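Local coordinates for protein GH26C (Muricauda sp. MAR_2010_75, PDB 6Q78) that probably hydrolyses beta-1,4-mannosidic linkages in mannans, as a TIM-barrel glycoside hydrolase of family 26 with endo-mannanase activity, at residues M174-F177 / Q178-A182; E191-D194 / Y195-K199. One frame throughout, in Å; residues are numbered along the deposited sequence.

Interaction 1. Residues M174-F177 / Q178-A182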
loop_
_atom_site.group_PDB
_atom_site.type_symbol
_atom_site.label_atom_id
_atom_site.label_comp_id
_atom_site.label_asym_id
_atom_site.label_seq_id
_atom_site.Cartn_x
_atom_site.Cartn_y
_atom_site.Cartn_z
ATOM N N MET A 174 0.259 -3.174 23.928
ATOM C CA MET A 174 -0.537 -2.207 24.672
ATOM C C MET A 174 -1.347 -2.893 25.773
ATOM O O MET A 174 -1.339 -4.117 25.911
ATOM C CB MET A 174 -1.411 -1.375 23.732
ATOM C CG MET A 174 -2.447 -2.183 23.036
ATOM S SD MET A 174 -3.328 -1.228 21.761
ATOM C CE MET A 174 -2.204 -1.250 20.519
ATOM N N THR A 175 -2.056 -2.094 26.573
ATOM C CA THR A 175 -2.869 -2.665 27.636
ATOM C C THR A 175 -4.186 -3.201 27.084
ATOM O O THR A 175 -4.598 -2.883 25.960
ATOM C CB THR A 175 -3.185 -1.622 28.711
ATOM O OG1 THR A 175 -4.100 -0.656 28.195
ATOM C CG2 THR A 175 -1.910 -0.893 29.116
ATOM N N GLN A 176 -4.840 -4.034 27.893
ATOM C CA GLN A 176 -6.157 -4.537 27.520
ATOM C C GLN A 176 -7.136 -3.391 27.296
ATOM O O GLN A 176 -7.917 -3.411 26.330
ATOM C CB GLN A 176 -6.687 -5.489 28.598
ATOM C CG GLN A 176 -8.032 -6.085 28.231
ATOM C CD GLN A 176 -8.641 -6.903 29.358
ATOM O OE1 GLN A 176 -9.819 -6.753 29.686
ATOM N NE2 GLN A 176 -7.837 -7.765 29.960
ATOM N N PHE A 177 -7.109 -2.377 28.171
ATOM C CA PHE A 177 -8.013 -1.249 27.981
ATOM C C PHE A 177 -7.753 -0.557 26.648
ATOM O O PHE A 177 -8.692 -0.196 25.930
ATOM C CB PHE A 177 -7.896 -0.246 29.126
ATOM C CG PHE A 177 -8.641 1.037 28.863
ATOM C CD1 PHE A 177 -9.978 1.163 29.223
ATOM C CD2 PHE A 177 -8.013 2.099 28.243
ATOM C CE1 PHE A 177 -10.666 2.331 28.958
ATOM C CE2 PHE A 177 -8.711 3.273 27.980
ATOM C CZ PHE A 177 -10.030 3.381 28.339
ATOM N N GLN A 178 -6.489 -0.343 26.303
ATOM C CA GLN A 178 -6.196 0.332 25.037
ATOM C C GLN A 178 -6.681 -0.490 23.841
ATOM O O GLN A 178 -7.325 0.038 22.926
ATOM C CB GLN A 178 -4.698 0.610 24.951
ATOM C CG GLN A 178 -4.294 1.708 25.908
ATOM C CD GLN A 178 -2.826 1.728 26.238
ATOM O OE1 GLN A 178 -2.063 0.895 25.778
ATOM N NE2 GLN A 178 -2.423 2.699 27.060
ATOM N N ARG A 179 -6.348 -1.785 23.820
ATOM C CA ARG A 179 -6.796 -2.671 22.746
ATOM C C ARG A 179 -8.300 -2.564 22.535
ATOM O O ARG A 179 -8.778 -2.461 21.399
ATOM C CB ARG A 179 -6.511 -4.122 23.148
ATOM C CG ARG A 179 -5.067 -4.499 23.197
ATOM C CD ARG A 179 -4.908 -6.018 23.163
ATOM N NE ARG A 179 -5.243 -6.669 24.407
ATOM C CZ ARG A 179 -4.363 -6.930 25.365
ATOM N NH1 ARG A 179 -3.083 -6.581 25.227
ATOM N NH2 ARG A 179 -4.772 -7.539 26.459
ATOM N N GLU A 180 -9.057 -2.625 23.627
ATOM C CA GLU A 180 -10.503 -2.751 23.547
ATOM C C GLU A 180 -11.201 -1.429 23.277
ATOM O O GLU A 180 -12.368 -1.431 22.881
ATOM C CB GLU A 180 -11.036 -3.435 24.812
ATOM C CG GLU A 180 -10.585 -4.892 24.864
ATOM C CD GLU A 180 -11.088 -5.651 26.083
ATOM O OE1 GLU A 180 -11.867 -5.083 26.884
ATOM O OE2 GLU A 180 -10.684 -6.827 26.236
ATOM N N ASN A 181 -10.513 -0.304 23.434
ATOM C CA ASN A 181 -11.183 0.984 23.329
ATOM C C ASN A 181 -10.544 1.974 22.367
ATOM O O ASN A 181 -11.146 3.022 22.117
ATOM C CB ASN A 181 -11.287 1.647 24.708
ATOM C CG ASN A 181 -12.172 0.862 25.645
ATOM O OD1 ASN A 181 -13.387 1.028 25.631
ATOM N ND2 ASN A 181 -11.575 -0.046 26.427
ATOM N N ALA A 182 -9.375 1.679 21.793
ATOM C CA ALA A 182 -8.706 2.662 20.948
ATOM C C ALA A 182 -9.570 3.086 19.767
ATOM O O ALA A 182 -9.731 4.285 19.517
ATOM C CB ALA A 182 -7.356 2.108 20.495
#
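Thr-175 and Gln-178 form a capping box at the start of helix 176-186, each side chain answering the other's backbone. Thr-175 OG1 accepts from Gln-178 N at 3.1 Å, and Gln-178 OE1 in return takes Thr-175 N at 3.1 Å, with the donor standing above the carbonyl plane of the side-chain amide. Threonine suits the N-cap because OG1 lies between the backbone N and the carbonyl carbon (chi1 70°), where it faces the N-H of Gln-178; glutamine, its chain extended beyond CG, is long enough to bring OE1 to the cap residue's N-H. With an alanine here instead of the glutamine the side-chain acceptor is gone, which would probably leave Thr-175 N without its mate and take away the chain beside Thr-175 OG1. Behind the cap, the helical bond from Arg-179 N to Thr-175 O is nearly straight. Two residues past the cap, Phe-177 O receives Asn-181 ND2 at 2.9 Å, in the carbonyl plane and on a lone pair, while the bond from Asn-181 N to the same oxygen is weak. The side-chain bond sets ND2 over one face of the Phe-177 ring, amide and ring planes 24° apart; Phe-164 meets that ring edge-to-face. Arg-179 bends back at chi3 (-75°), bringing a guanidinium face over Gln-176 CA, while its NH1 bonds to Thr-171 O. Met-174 packs against the arginine stem, CG to Arg-179 CG at 3.5 Å.

Interaction 2. Residues E191-D194 / Y195-K199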
loop_
_atom_site.group_PDB
_atom_site.type_symbol
_atom_site.label_atom_id
_atom_site.label_comp_id
_atom_site.label_asym_id
_atom_site.label_seq_id
_atom_site.Cartn_x
_atom_site.Cartn_y
_atom_site.Cartn_z
ATOM N N GLU A 191 -13.771 9.808 23.122
ATOM C CA GLU A 191 -12.980 10.782 23.864
ATOM C C GLU A 191 -11.721 11.205 23.119
ATOM O O GLU A 191 -11.138 12.249 23.448
ATOM C CB GLU A 191 -12.688 10.273 25.277
ATOM C CG GLU A 191 -11.809 9.051 25.294
ATOM C CD GLU A 191 -11.394 8.658 26.701
ATOM O OE1 GLU A 191 -10.619 9.408 27.325
ATOM O OE2 GLU A 191 -11.852 7.603 27.184
ATOM N N ASN A 192 -11.307 10.447 22.104
ATOM C CA ASN A 192 -10.131 10.800 21.312
ATOM C C ASN A 192 -10.475 11.253 19.894
ATOM O O ASN A 192 -9.603 11.260 19.007
ATOM C CB ASN A 192 -9.142 9.628 21.273
ATOM C CG ASN A 192 -8.545 9.342 22.639
ATOM O OD1 ASN A 192 -8.236 10.269 23.379
ATOM N ND2 ASN A 192 -8.439 8.064 23.004
ATOM N N HIS A 193 -11.712 11.690 19.656
ATOM C CA HIS A 193 -12.117 12.044 18.295
ATOM C C HIS A 193 -11.438 13.325 17.818
ATOM O O HIS A 193 -10.994 13.396 16.666
ATOM C CB HIS A 193 -13.648 12.151 18.245
ATOM C CG HIS A 193 -14.184 12.441 16.882
ATOM N ND1 HIS A 193 -13.977 11.597 15.814
ATOM C CD2 HIS A 193 -14.928 13.473 16.415
ATOM C CE1 HIS A 193 -14.564 12.103 14.738
ATOM N NE2 HIS A 193 -15.168 13.230 15.087
ATOM N N ASP A 194 -11.349 14.351 18.668
ATOM C CA ASP A 194 -10.637 15.560 18.263
ATOM C C ASP A 194 -9.158 15.277 18.034
ATOM O O ASP A 194 -8.562 15.791 17.078
ATOM C CB ASP A 194 -10.818 16.647 19.319
ATOM C CG ASP A 194 -12.191 17.286 19.269
ATOM O OD1 ASP A 194 -12.630 17.835 20.304
ATOM O OD2 ASP A 194 -12.837 17.225 18.208
ATOM N N TYR A 195 -8.554 14.433 18.884
ATOM C CA TYR A 195 -7.178 13.987 18.658
ATOM C C TYR A 195 -7.023 13.358 17.279
ATOM O O TYR A 195 -6.046 13.628 16.547
ATOM C CB TYR A 195 -6.849 12.950 19.733
ATOM C CG TYR A 195 -5.533 12.218 19.599
ATOM C CD1 TYR A 195 -5.441 11.043 18.880
ATOM C CD2 TYR A 195 -4.395 12.663 20.243
ATOM C CE1 TYR A 195 -4.256 10.341 18.784
ATOM C CE2 TYR A 195 -3.185 11.960 20.134
ATOM C CZ TYR A 195 -3.145 10.792 19.419
ATOM O OH TYR A 195 -1.962 10.090 19.321
ATOM N N TYR A 196 -7.972 12.496 16.912
ATOM C CA TYR A 196 -7.885 11.831 15.612
ATOM C C TYR A 196 -8.060 12.828 14.463
ATOM O O TYR A 196 -7.347 12.748 13.449
ATOM C CB TYR A 196 -8.952 10.738 15.534
ATOM C CG TYR A 196 -8.956 9.995 14.231
ATOM C CD1 TYR A 196 -7.791 9.386 13.766
ATOM C CD2 TYR A 196 -10.110 9.903 13.446
ATOM C CE1 TYR A 196 -7.762 8.687 12.561
ATOM C CE2 TYR A 196 -10.100 9.177 12.217
ATOM C CZ TYR A 196 -8.909 8.594 11.799
ATOM O OH TYR A 196 -8.808 7.912 10.613
ATOM N N LYS A 197 -8.981 13.781 14.598
ATOM C CA LYS A 197 -9.114 14.807 13.567
ATOM C C LYS A 197 -7.808 15.558 13.378
ATOM O O LYS A 197 -7.431 15.860 12.245
ATOM C CB LYS A 197 -10.272 15.753 13.880
ATOM C CG LYS A 197 -11.646 15.105 13.656
ATOM C CD LYS A 197 -12.825 16.089 13.814
ATOM C CE LYS A 197 -12.989 16.655 15.175
ATOM N NZ LYS A 197 -14.235 17.491 15.047
ATOM N N GLN A 198 -7.084 15.844 14.479
ATOM C CA GLN A 198 -5.803 16.539 14.347
ATOM C C GLN A 198 -4.794 15.695 13.583
ATOM O O GLN A 198 -4.009 16.230 12.791
ATOM C CB GLN A 198 -5.280 16.935 15.733
ATOM C CG GLN A 198 -4.150 17.965 15.690
ATOM C CD GLN A 198 -2.821 17.381 15.251
ATOM O OE1 GLN A 198 -2.423 16.298 15.684
ATOM N NE2 GLN A 198 -2.123 18.101 14.368
ATOM N N LYS A 199 -4.794 14.377 13.800
ATOM C CA LYS A 199 -3.891 13.519 13.025
ATOM C C LYS A 199 -4.237 13.551 11.539
ATOM O O LYS A 199 -3.343 13.577 10.679
ATOM C CB LYS A 199 -3.953 12.076 13.529
ATOM C CG LYS A 199 -3.537 11.865 14.983
ATOM C CD LYS A 199 -2.181 12.507 15.308
ATOM C CE LYS A 199 -1.735 12.036 16.712
ATOM N NZ LYS A 199 -0.392 12.633 17.082
HETATM O O HOH W 1 -9.669 14.138 21.611
#
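Lys-197 reaches back one turn between His-193 and Asp-194 in the first turns of helix 193-208, an i to i+4 and i to i+3 pairing on a partly exposed helix side. The lysine has CG anti to its carbonyl carbon and a bend at chi3 (-64°), which carries its end alongside the aspartate, the two side chains pointing the same way. Asp-194 OD2 and Lys-197 NZ make a salt bridge at 3.5 Å, and the preceding methylene, Lys-197 CE, comes still nearer to that oxygen, at 3.1 Å. A carboxylate this close to the helix start would also be expected to suit the positive end of the helix dipole. His-193 holds CG anti to its own backbone N (chi1 -177°), laying its ring across the lysine stem: Lys-197 CG sits over one face, offset toward the rim. ND1 of the ring bonds to Ile-186 O, which helps fix its rotation, and the ring also meets Phe-251. Lys-197 N to His-193 O at 2.9 Å is a regular helical bond.

Tyrosines suit the next two places because each joins a wide ring to a distant hydroxyl: both have CG anti to the backbone N, as in His-193, which directs the hydroxyls outward from the contact, Tyr-195 OH to Asp-123 and Tyr-196 OH to Thr-252. Asn-192 occupies the N-cap without a capping bond from its side chain, whose ND2 goes to Ser-185 instead; its carbonyl accepts from Tyr-196 N. A water accepts from Tyr-195 N at 3.0 Å and donates a hydrogen bond to Glu-191 O.

Interaction 1 and interaction 2 lie in series along the chain, at the N-terminal ends of two successive helices, 176-186 and 193-208. Their centres are about 17 Å apart and their nearest atoms about 5 Å, so they do not touch, yet both sit on the same side of the chain's centre within the same TIM-barrel domain. Ser-185, whose OG bonds with Ala-182 O, also meets the cap of the second helix, and Phe-164 touches Phe-177 and Asn-192. Through Tyr-196 and Lys-197, helix 193-208 packs on helix 242-259. In sequence these two helices flank strand 220-223, consistent with their being helices of the barrel, with helix 176-186 in the connection that follows strand 153-157.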